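Local atomic coordinates of MSHA biogenesis protein MshE (Vibrio cholerae, PDB entry 5HTL), a protein that binds the second messenger cyclic di-GMP through its MshEN domain and probably takes part in building the MSHA pilus. Residues 22-27 / 46-51; 42-45 / 50-53; 113-118 / 127-132. All blocks are in the same frame, centred on the assembly; numbering follows the deposited sequence.

Interaction 1: 22-27 / 46-51; sequences EAQLEQ and LGFLSE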
# COMPACT_ATOMS: atom_id res chain seq x y z
N GLU A 22 -9.20 -25.69 -5.75
CA GLU A 22 -7.86 -26.15 -6.13
C GLU A 22 -7.80 -26.63 -7.57
O GLU A 22 -6.87 -26.30 -8.29
CB GLU A 22 -7.38 -27.26 -5.19
CG GLU A 22 -7.05 -26.80 -3.78
CD GLU A 22 -6.19 -27.81 -3.03
OE1 GLU A 22 -6.65 -28.33 -1.99
OE2 GLU A 22 -5.06 -28.08 -3.49
N ALA A 23 -8.78 -27.41 -8.01
CA ALA A 23 -8.77 -27.92 -9.37
C ALA A 23 -8.92 -26.80 -10.40
O ALA A 23 -8.33 -26.85 -11.47
CB ALA A 23 -9.84 -29.00 -9.57
N GLN A 24 -9.72 -25.79 -10.06
CA GLN A 24 -9.94 -24.65 -10.94
C GLN A 24 -8.67 -23.82 -11.07
O GLN A 24 -8.34 -23.33 -12.16
CB GLN A 24 -11.06 -23.79 -10.38
CG GLN A 24 -12.44 -24.40 -10.49
CD GLN A 24 -13.45 -23.67 -9.62
OE1 GLN A 24 -13.11 -22.72 -8.90
NE2 GLN A 24 -14.69 -24.12 -9.67
N LEU A 25 -7.95 -23.68 -9.97
CA LEU A 25 -6.67 -22.99 -10.00
C LEU A 25 -5.70 -23.71 -10.94
O LEU A 25 -5.08 -23.08 -11.79
CB LEU A 25 -6.07 -22.88 -8.61
CG LEU A 25 -4.68 -22.25 -8.53
CD1 LEU A 25 -4.58 -20.88 -9.24
CD2 LEU A 25 -4.24 -22.12 -7.09
N GLU A 26 -5.59 -25.02 -10.78
CA GLU A 26 -4.69 -25.81 -11.63
C GLU A 26 -5.11 -25.68 -13.10
O GLU A 26 -4.27 -25.51 -13.98
CB GLU A 26 -4.69 -27.27 -11.16
CG GLU A 26 -4.03 -27.46 -9.79
CD GLU A 26 -4.38 -28.78 -9.11
OE1 GLU A 26 -5.22 -29.53 -9.63
OE2 GLU A 26 -3.81 -29.05 -8.03
N GLN A 27 -6.41 -25.73 -13.35
CA GLN A 27 -6.94 -25.57 -14.68
C GLN A 27 -6.54 -24.22 -15.28
O GLN A 27 -6.10 -24.14 -16.43
CB GLN A 27 -8.46 -25.71 -14.66
CG GLN A 27 -9.09 -25.72 -16.03
CD GLN A 27 -10.59 -25.93 -15.99
OE1 GLN A 27 -11.16 -26.19 -14.93
NE2 GLN A 27 -11.23 -25.81 -17.14
N LEU A 46 -12.78 -18.29 -17.46
CA LEU A 46 -13.28 -19.64 -17.21
C LEU A 46 -14.55 -19.64 -16.37
O LEU A 46 -15.18 -20.68 -16.20
CB LEU A 46 -12.19 -20.49 -16.54
CG LEU A 46 -11.02 -20.89 -17.44
CD1 LEU A 46 -9.81 -21.32 -16.64
CD2 LEU A 46 -11.45 -22.00 -18.38
N GLY A 47 -14.92 -18.48 -15.84
CA GLY A 47 -16.17 -18.34 -15.11
C GLY A 47 -16.07 -18.67 -13.63
O GLY A 47 -17.09 -18.80 -12.94
N PHE A 48 -14.85 -18.78 -13.13
CA PHE A 48 -14.62 -19.17 -11.74
C PHE A 48 -14.55 -17.98 -10.80
O PHE A 48 -14.61 -18.12 -9.57
CB PHE A 48 -13.31 -19.94 -11.64
CG PHE A 48 -13.25 -21.19 -12.49
CD1 PHE A 48 -14.40 -21.91 -12.80
CD2 PHE A 48 -12.03 -21.64 -12.97
CE1 PHE A 48 -14.32 -23.06 -13.57
CE2 PHE A 48 -11.94 -22.79 -13.74
CZ PHE A 48 -13.08 -23.50 -14.04
N LEU A 49 -14.41 -16.79 -11.38
CA LEU A 49 -14.15 -15.57 -10.64
C LEU A 49 -14.85 -14.44 -11.40
O LEU A 49 -15.00 -14.51 -12.62
CB LEU A 49 -12.64 -15.31 -10.60
CG LEU A 49 -12.09 -14.18 -9.74
CD1 LEU A 49 -12.21 -14.50 -8.26
CD2 LEU A 49 -10.64 -13.88 -10.09
N SER A 50 -15.30 -13.42 -10.67
CA SER A 50 -15.87 -12.22 -11.29
C SER A 50 -14.89 -11.04 -11.25
O SER A 50 -13.90 -11.06 -10.52
CB SER A 50 -17.15 -11.81 -10.58
OG SER A 50 -16.85 -11.27 -9.31
N GLU A 51 -15.19 -10.00 -12.02
CA GLU A 51 -14.38 -8.78 -12.01
C GLU A 51 -14.34 -8.12 -10.64
O GLU A 51 -13.28 -7.66 -10.21
CB GLU A 51 -14.88 -7.79 -13.06
CG GLU A 51 -14.72 -8.28 -14.49
CD GLU A 51 -13.29 -8.19 -15.02
OE1 GLU A 51 -13.08 -8.54 -16.20
OE2 GLU A 51 -12.38 -7.78 -14.27
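The Phe48 ring lies between Gln24 of helix 22-32 on one face and Leu46, two residues earlier, on the other, with the amide end of Gln27 at its edge. Gln24 lays its whole length over the first face: CG sits almost straight above the middle of the ring, 3.5 Å from the centroid, a CH-pi contact, while Gln24 CB comes within 3.5 Å of Phe48 CD2. Its amide is nearly parallel to the ring, the planes only 8° apart, so that amide and ring stack. On the opposite face Leu46 CB rests toward the rim. Gln27, one turn further along the helix, reaches out with CG opposite its backbone N (chi1 -173°) and an extended chain, bringing OE1 to 3.4 Å from Phe48 CZ; its amide is turned 66° from the ring plane. NE2 of the same Gln27 amide stands 4.0 Å from Leu46 CD2. Gly47, with positive phi, ends helix 39-45 in a Schellman motif, and Phe48 follows directly. The ring also touches Leu43 of that helix, and Gln24 OE1 is bonded to the backbone N of Ser21, which probably helps keep the amide flat on the ring. No hydrogen bond spans the two segments. The contact therefore rests on CH-pi attraction, amide-ring stacking and dispersion, with Gln27 OE1 placed where the weakly positive ring edge would probably suit its partial negative charge.

Interaction 2: 42-45 / 50-53; sequences TLIS and SETQ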
# COMPACT_ATOMS: atom_id res chain seq x y z
N THR A 42 -7.68 -15.00 -16.44
CA THR A 42 -7.91 -16.37 -16.88
C THR A 42 -9.02 -17.05 -16.08
O THR A 42 -9.91 -17.69 -16.64
CB THR A 42 -6.62 -17.20 -16.83
OG1 THR A 42 -5.62 -16.56 -17.63
CG2 THR A 42 -6.86 -18.59 -17.39
N LEU A 43 -8.97 -16.90 -14.77
CA LEU A 43 -10.04 -17.38 -13.90
C LEU A 43 -11.40 -16.77 -14.24
O LEU A 43 -12.41 -17.46 -14.24
CB LEU A 43 -9.67 -17.09 -12.45
CG LEU A 43 -8.53 -17.96 -11.90
CD1 LEU A 43 -7.99 -17.34 -10.64
CD2 LEU A 43 -9.01 -19.38 -11.66
N ILE A 44 -11.43 -15.48 -14.57
CA ILE A 44 -12.67 -14.82 -14.99
C ILE A 44 -13.18 -15.37 -16.31
O ILE A 44 -14.38 -15.64 -16.48
CB ILE A 44 -12.48 -13.30 -15.12
CG1 ILE A 44 -12.28 -12.68 -13.74
CG2 ILE A 44 -13.70 -12.66 -15.79
CD1 ILE A 44 -11.88 -11.22 -13.80
N SER A 45 -12.27 -15.57 -17.26
CA SER A 45 -12.64 -16.13 -18.56
C SER A 45 -13.27 -17.51 -18.42
O SER A 45 -14.18 -17.86 -19.18
CB SER A 45 -11.42 -16.17 -19.48
OG SER A 45 -10.61 -17.31 -19.23
N SER A 50 -15.30 -13.42 -10.67
CA SER A 50 -15.87 -12.22 -11.29
C SER A 50 -14.89 -11.04 -11.25
O SER A 50 -13.90 -11.06 -10.52
CB SER A 50 -17.15 -11.81 -10.58
OG SER A 50 -16.85 -11.27 -9.31
N GLU A 51 -15.19 -10.00 -12.02
CA GLU A 51 -14.38 -8.78 -12.01
C GLU A 51 -14.34 -8.12 -10.64
O GLU A 51 -13.28 -7.66 -10.21
CB GLU A 51 -14.88 -7.79 -13.06
CG GLU A 51 -14.72 -8.28 -14.49
CD GLU A 51 -13.29 -8.19 -15.02
OE1 GLU A 51 -13.08 -8.54 -16.20
OE2 GLU A 51 -12.38 -7.78 -14.27
N THR A 52 -15.47 -8.10 -9.95
CA THR A 52 -15.56 -7.49 -8.63
C THR A 52 -14.72 -8.28 -7.63
O THR A 52 -13.99 -7.70 -6.82
CB THR A 52 -17.01 -7.42 -8.15
OG1 THR A 52 -17.79 -6.66 -9.08
CG2 THR A 52 -17.10 -6.78 -6.76
N GLN A 53 -14.83 -9.60 -7.69
CA GLN A 53 -14.02 -10.46 -6.82
C GLN A 53 -12.54 -10.25 -7.06
O GLN A 53 -11.77 -10.15 -6.10
CB GLN A 53 -14.36 -11.93 -7.05
CG GLN A 53 -15.68 -12.37 -6.49
CD GLN A 53 -15.98 -13.80 -6.86
OE1 GLN A 53 -15.80 -14.20 -8.02
NE2 GLN A 53 -16.44 -14.58 -5.90
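Ile44 meets the start of the next helix with the end of its longer branch, CD1 lying against the carboxylate of Glu51. Its CG1 points opposite the carbonyl carbon (chi1 -70°), and an extended chi2 carries CD1 outward to 3.5 Å from Glu51 OE2. Along the way the branch passes the backbone of Ser50, with CD1 3.9 Å from Ser50 O. Glu51 does not start out aimed at Ile44; a bend at chi2 (-76°) folds the chain so that its carboxylate reaches the methyl group, and the two side chains meet at about a right angle. This is an apolar touch on a charged group, without a hydrogen bond across the segments. Behind it, Ser50 and Gln53 close a capping box at the head of helix 51-62: Gln53 N donates to Ser50 OG over 3.1 Å, and Ser50 N returns a bond to Gln53 OE1 over 2.8 Å, lying in the carbonyl plane of the amide. The paired bonds tie the first turn together and set the position of the Gln53 amide against Ser50 N. Within the last turn of helix 39-45, Ser45 OG donates to Thr42 O, 2.7 Å away. The contact thus bridges the end of helix 39-45 and the beginning of helix 51-62 across a short turn, while Thr42 and Leu43 pack against Ala28 of helix 22-32 and Gln53 touches Ile19.

Interaction 3: 113-118 / 127-132; sequences FAQEAL and FEFVIA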
# COMPACT_ATOMS: atom_id res chain seq x y z
N PHE A 113 5.20 -2.26 -14.86
CA PHE A 113 5.61 -1.51 -16.04
C PHE A 113 4.98 -0.11 -15.98
O PHE A 113 5.67 0.89 -16.16
CB PHE A 113 5.17 -2.26 -17.30
CG PHE A 113 5.82 -1.77 -18.56
CD1 PHE A 113 7.16 -2.02 -18.81
CD2 PHE A 113 5.08 -1.08 -19.50
CE1 PHE A 113 7.76 -1.58 -19.97
CE2 PHE A 113 5.68 -0.63 -20.67
CZ PHE A 113 7.02 -0.89 -20.90
N ALA A 114 3.68 -0.05 -15.68
CA ALA A 114 3.01 1.24 -15.52
C ALA A 114 3.53 2.02 -14.30
O ALA A 114 3.66 3.23 -14.35
CB ALA A 114 1.48 1.06 -15.44
N GLN A 115 3.82 1.32 -13.21
CA GLN A 115 4.33 1.96 -12.01
C GLN A 115 5.65 2.66 -12.27
O GLN A 115 5.87 3.78 -11.79
CB GLN A 115 4.55 0.90 -10.93
CG GLN A 115 4.87 1.43 -9.55
CD GLN A 115 4.77 0.36 -8.49
OE1 GLN A 115 5.75 -0.32 -8.17
NE2 GLN A 115 3.57 0.17 -7.96
N GLU A 116 6.53 2.00 -13.01
CA GLU A 116 7.82 2.57 -13.35
C GLU A 116 7.62 3.86 -14.14
O GLU A 116 8.29 4.86 -13.91
CB GLU A 116 8.65 1.58 -14.17
CG GLU A 116 10.11 2.00 -14.36
CD GLU A 116 11.00 1.59 -13.20
OE1 GLU A 116 12.23 1.56 -13.37
OE2 GLU A 116 10.46 1.30 -12.11
N ALA A 117 6.68 3.82 -15.08
CA ALA A 117 6.33 4.98 -15.87
C ALA A 117 5.81 6.12 -15.01
O ALA A 117 6.22 7.27 -15.16
CB ALA A 117 5.29 4.59 -16.90
N LEU A 118 4.90 5.79 -14.11
CA LEU A 118 4.32 6.79 -13.21
C LEU A 118 5.41 7.47 -12.37
O LEU A 118 5.41 8.69 -12.21
CB LEU A 118 3.30 6.11 -12.28
CG LEU A 118 2.24 6.96 -11.61
CD1 LEU A 118 1.43 7.71 -12.64
CD2 LEU A 118 1.34 6.03 -10.81
N PHE A 127 4.10 8.14 -3.56
CA PHE A 127 2.74 7.73 -3.86
C PHE A 127 2.08 6.86 -2.79
O PHE A 127 2.72 6.02 -2.16
CB PHE A 127 2.67 6.94 -5.18
CG PHE A 127 3.50 7.51 -6.29
CD1 PHE A 127 4.28 6.67 -7.08
CD2 PHE A 127 3.49 8.86 -6.57
CE1 PHE A 127 5.05 7.18 -8.11
CE2 PHE A 127 4.26 9.38 -7.59
CZ PHE A 127 5.04 8.54 -8.37
N GLU A 128 0.78 7.07 -2.61
CA GLU A 128 -0.06 6.10 -1.93
C GLU A 128 -1.02 5.57 -2.99
O GLU A 128 -1.67 6.37 -3.66
CB GLU A 128 -0.86 6.76 -0.81
CG GLU A 128 -0.03 7.40 0.29
CD GLU A 128 -0.91 8.06 1.34
OE1 GLU A 128 -0.45 9.02 1.99
OE2 GLU A 128 -2.07 7.62 1.51
N PHE A 129 -1.11 4.25 -3.13
CA PHE A 129 -1.95 3.65 -4.18
C PHE A 129 -3.28 3.13 -3.65
O PHE A 129 -3.35 2.58 -2.55
CB PHE A 129 -1.24 2.50 -4.89
CG PHE A 129 -0.02 2.93 -5.67
CD1 PHE A 129 -0.14 3.73 -6.79
CD2 PHE A 129 1.24 2.50 -5.28
CE1 PHE A 129 0.99 4.11 -7.51
CE2 PHE A 129 2.37 2.88 -5.99
CZ PHE A 129 2.24 3.69 -7.10
N VAL A 130 -4.32 3.31 -4.45
CA VAL A 130 -5.61 2.70 -4.19
C VAL A 130 -6.11 2.13 -5.52
O VAL A 130 -5.64 2.52 -6.58
CB VAL A 130 -6.63 3.71 -3.60
CG1 VAL A 130 -6.08 4.36 -2.32
CG2 VAL A 130 -7.00 4.78 -4.60
N ILE A 131 -7.01 1.17 -5.45
CA ILE A 131 -7.54 0.54 -6.66
C ILE A 131 -8.99 0.99 -6.91
O ILE A 131 -9.78 1.18 -5.97
CB ILE A 131 -7.40 -1.01 -6.59
CG1 ILE A 131 -7.69 -1.65 -7.95
CG2 ILE A 131 -8.28 -1.61 -5.51
CD1 ILE A 131 -7.35 -3.14 -8.02
N ALA A 132 -9.32 1.19 -8.18
CA ALA A 132 -10.69 1.49 -8.57
C ALA A 132 -11.01 0.71 -9.84
O ALA A 132 -10.10 0.36 -10.59
CB ALA A 132 -10.86 2.99 -8.80
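Gln115 and Leu118, on one side of helix 112-121, meet Phe129 and Phe127 of strand 126-131, within the beta-alpha-beta unit formed by strand 101-106, this helix and strand 126-131. Helix and strand segments run roughly antiparallel, at 144°, with their axes 12.1 Å apart at closest approach, and the gap is filled by side chains from both elements. In sequence order, Gln115 is the first to reach the strand. A trans first torsion (chi1 -171°) sends its extended chain out toward Phe129, where Gln115 NE2 arrives 3.6 Å from Phe129 CE2. The amide and ring planes are only 13° apart, so the flat end of the glutamine runs nearly parallel to the ring; the same Gln115 also packs on Phe113 of the second subunit. Leu118, one turn after Gln115, is buried and touches both aromatic rings: its CG lies 4.5 Å from Phe127 CE1, and the backbone O of Leu118 is 3.9 Å from Phe127 CZ. Ala114, Ala117 and Leu118 pack on Leu90 of helix 84-90, while Leu118 and Phe127 share a further neighbour, Ile104 of strand 101-106. The two phenylalanines are two residues apart and so project from the same face of the strand toward the helix, with Phe127 CB lying over one face of the Phe129 ring, offset toward its rim. At the edge of that ring, in its plane, Leu118 CD2 stands 3.8 Å from Phe129 CE1.

Overall arrangement
Interactions 1 and 2 form a continuous patch, with centres 8 Å apart and Ser50 and Glu51 in common. They are joined where Phe48 N lies 3.0 Å from Leu43 O, a probable hydrogen bond, and where Leu49 packs on Leu43 and Ile44. Interaction 3 stands apart in the mixed sheet region, its centre 27 Å from that of interaction 1 and 21 Å from that of interaction 2, and its nearest atoms about 8 Å from either. Leu25, which borders interaction 1 without taking part in it, touches a bound cyclic di-GMP, whereas the side chains of Gln24, Ile44 and Phe129 are about 11 Å, 6 Å and 9 Å from one.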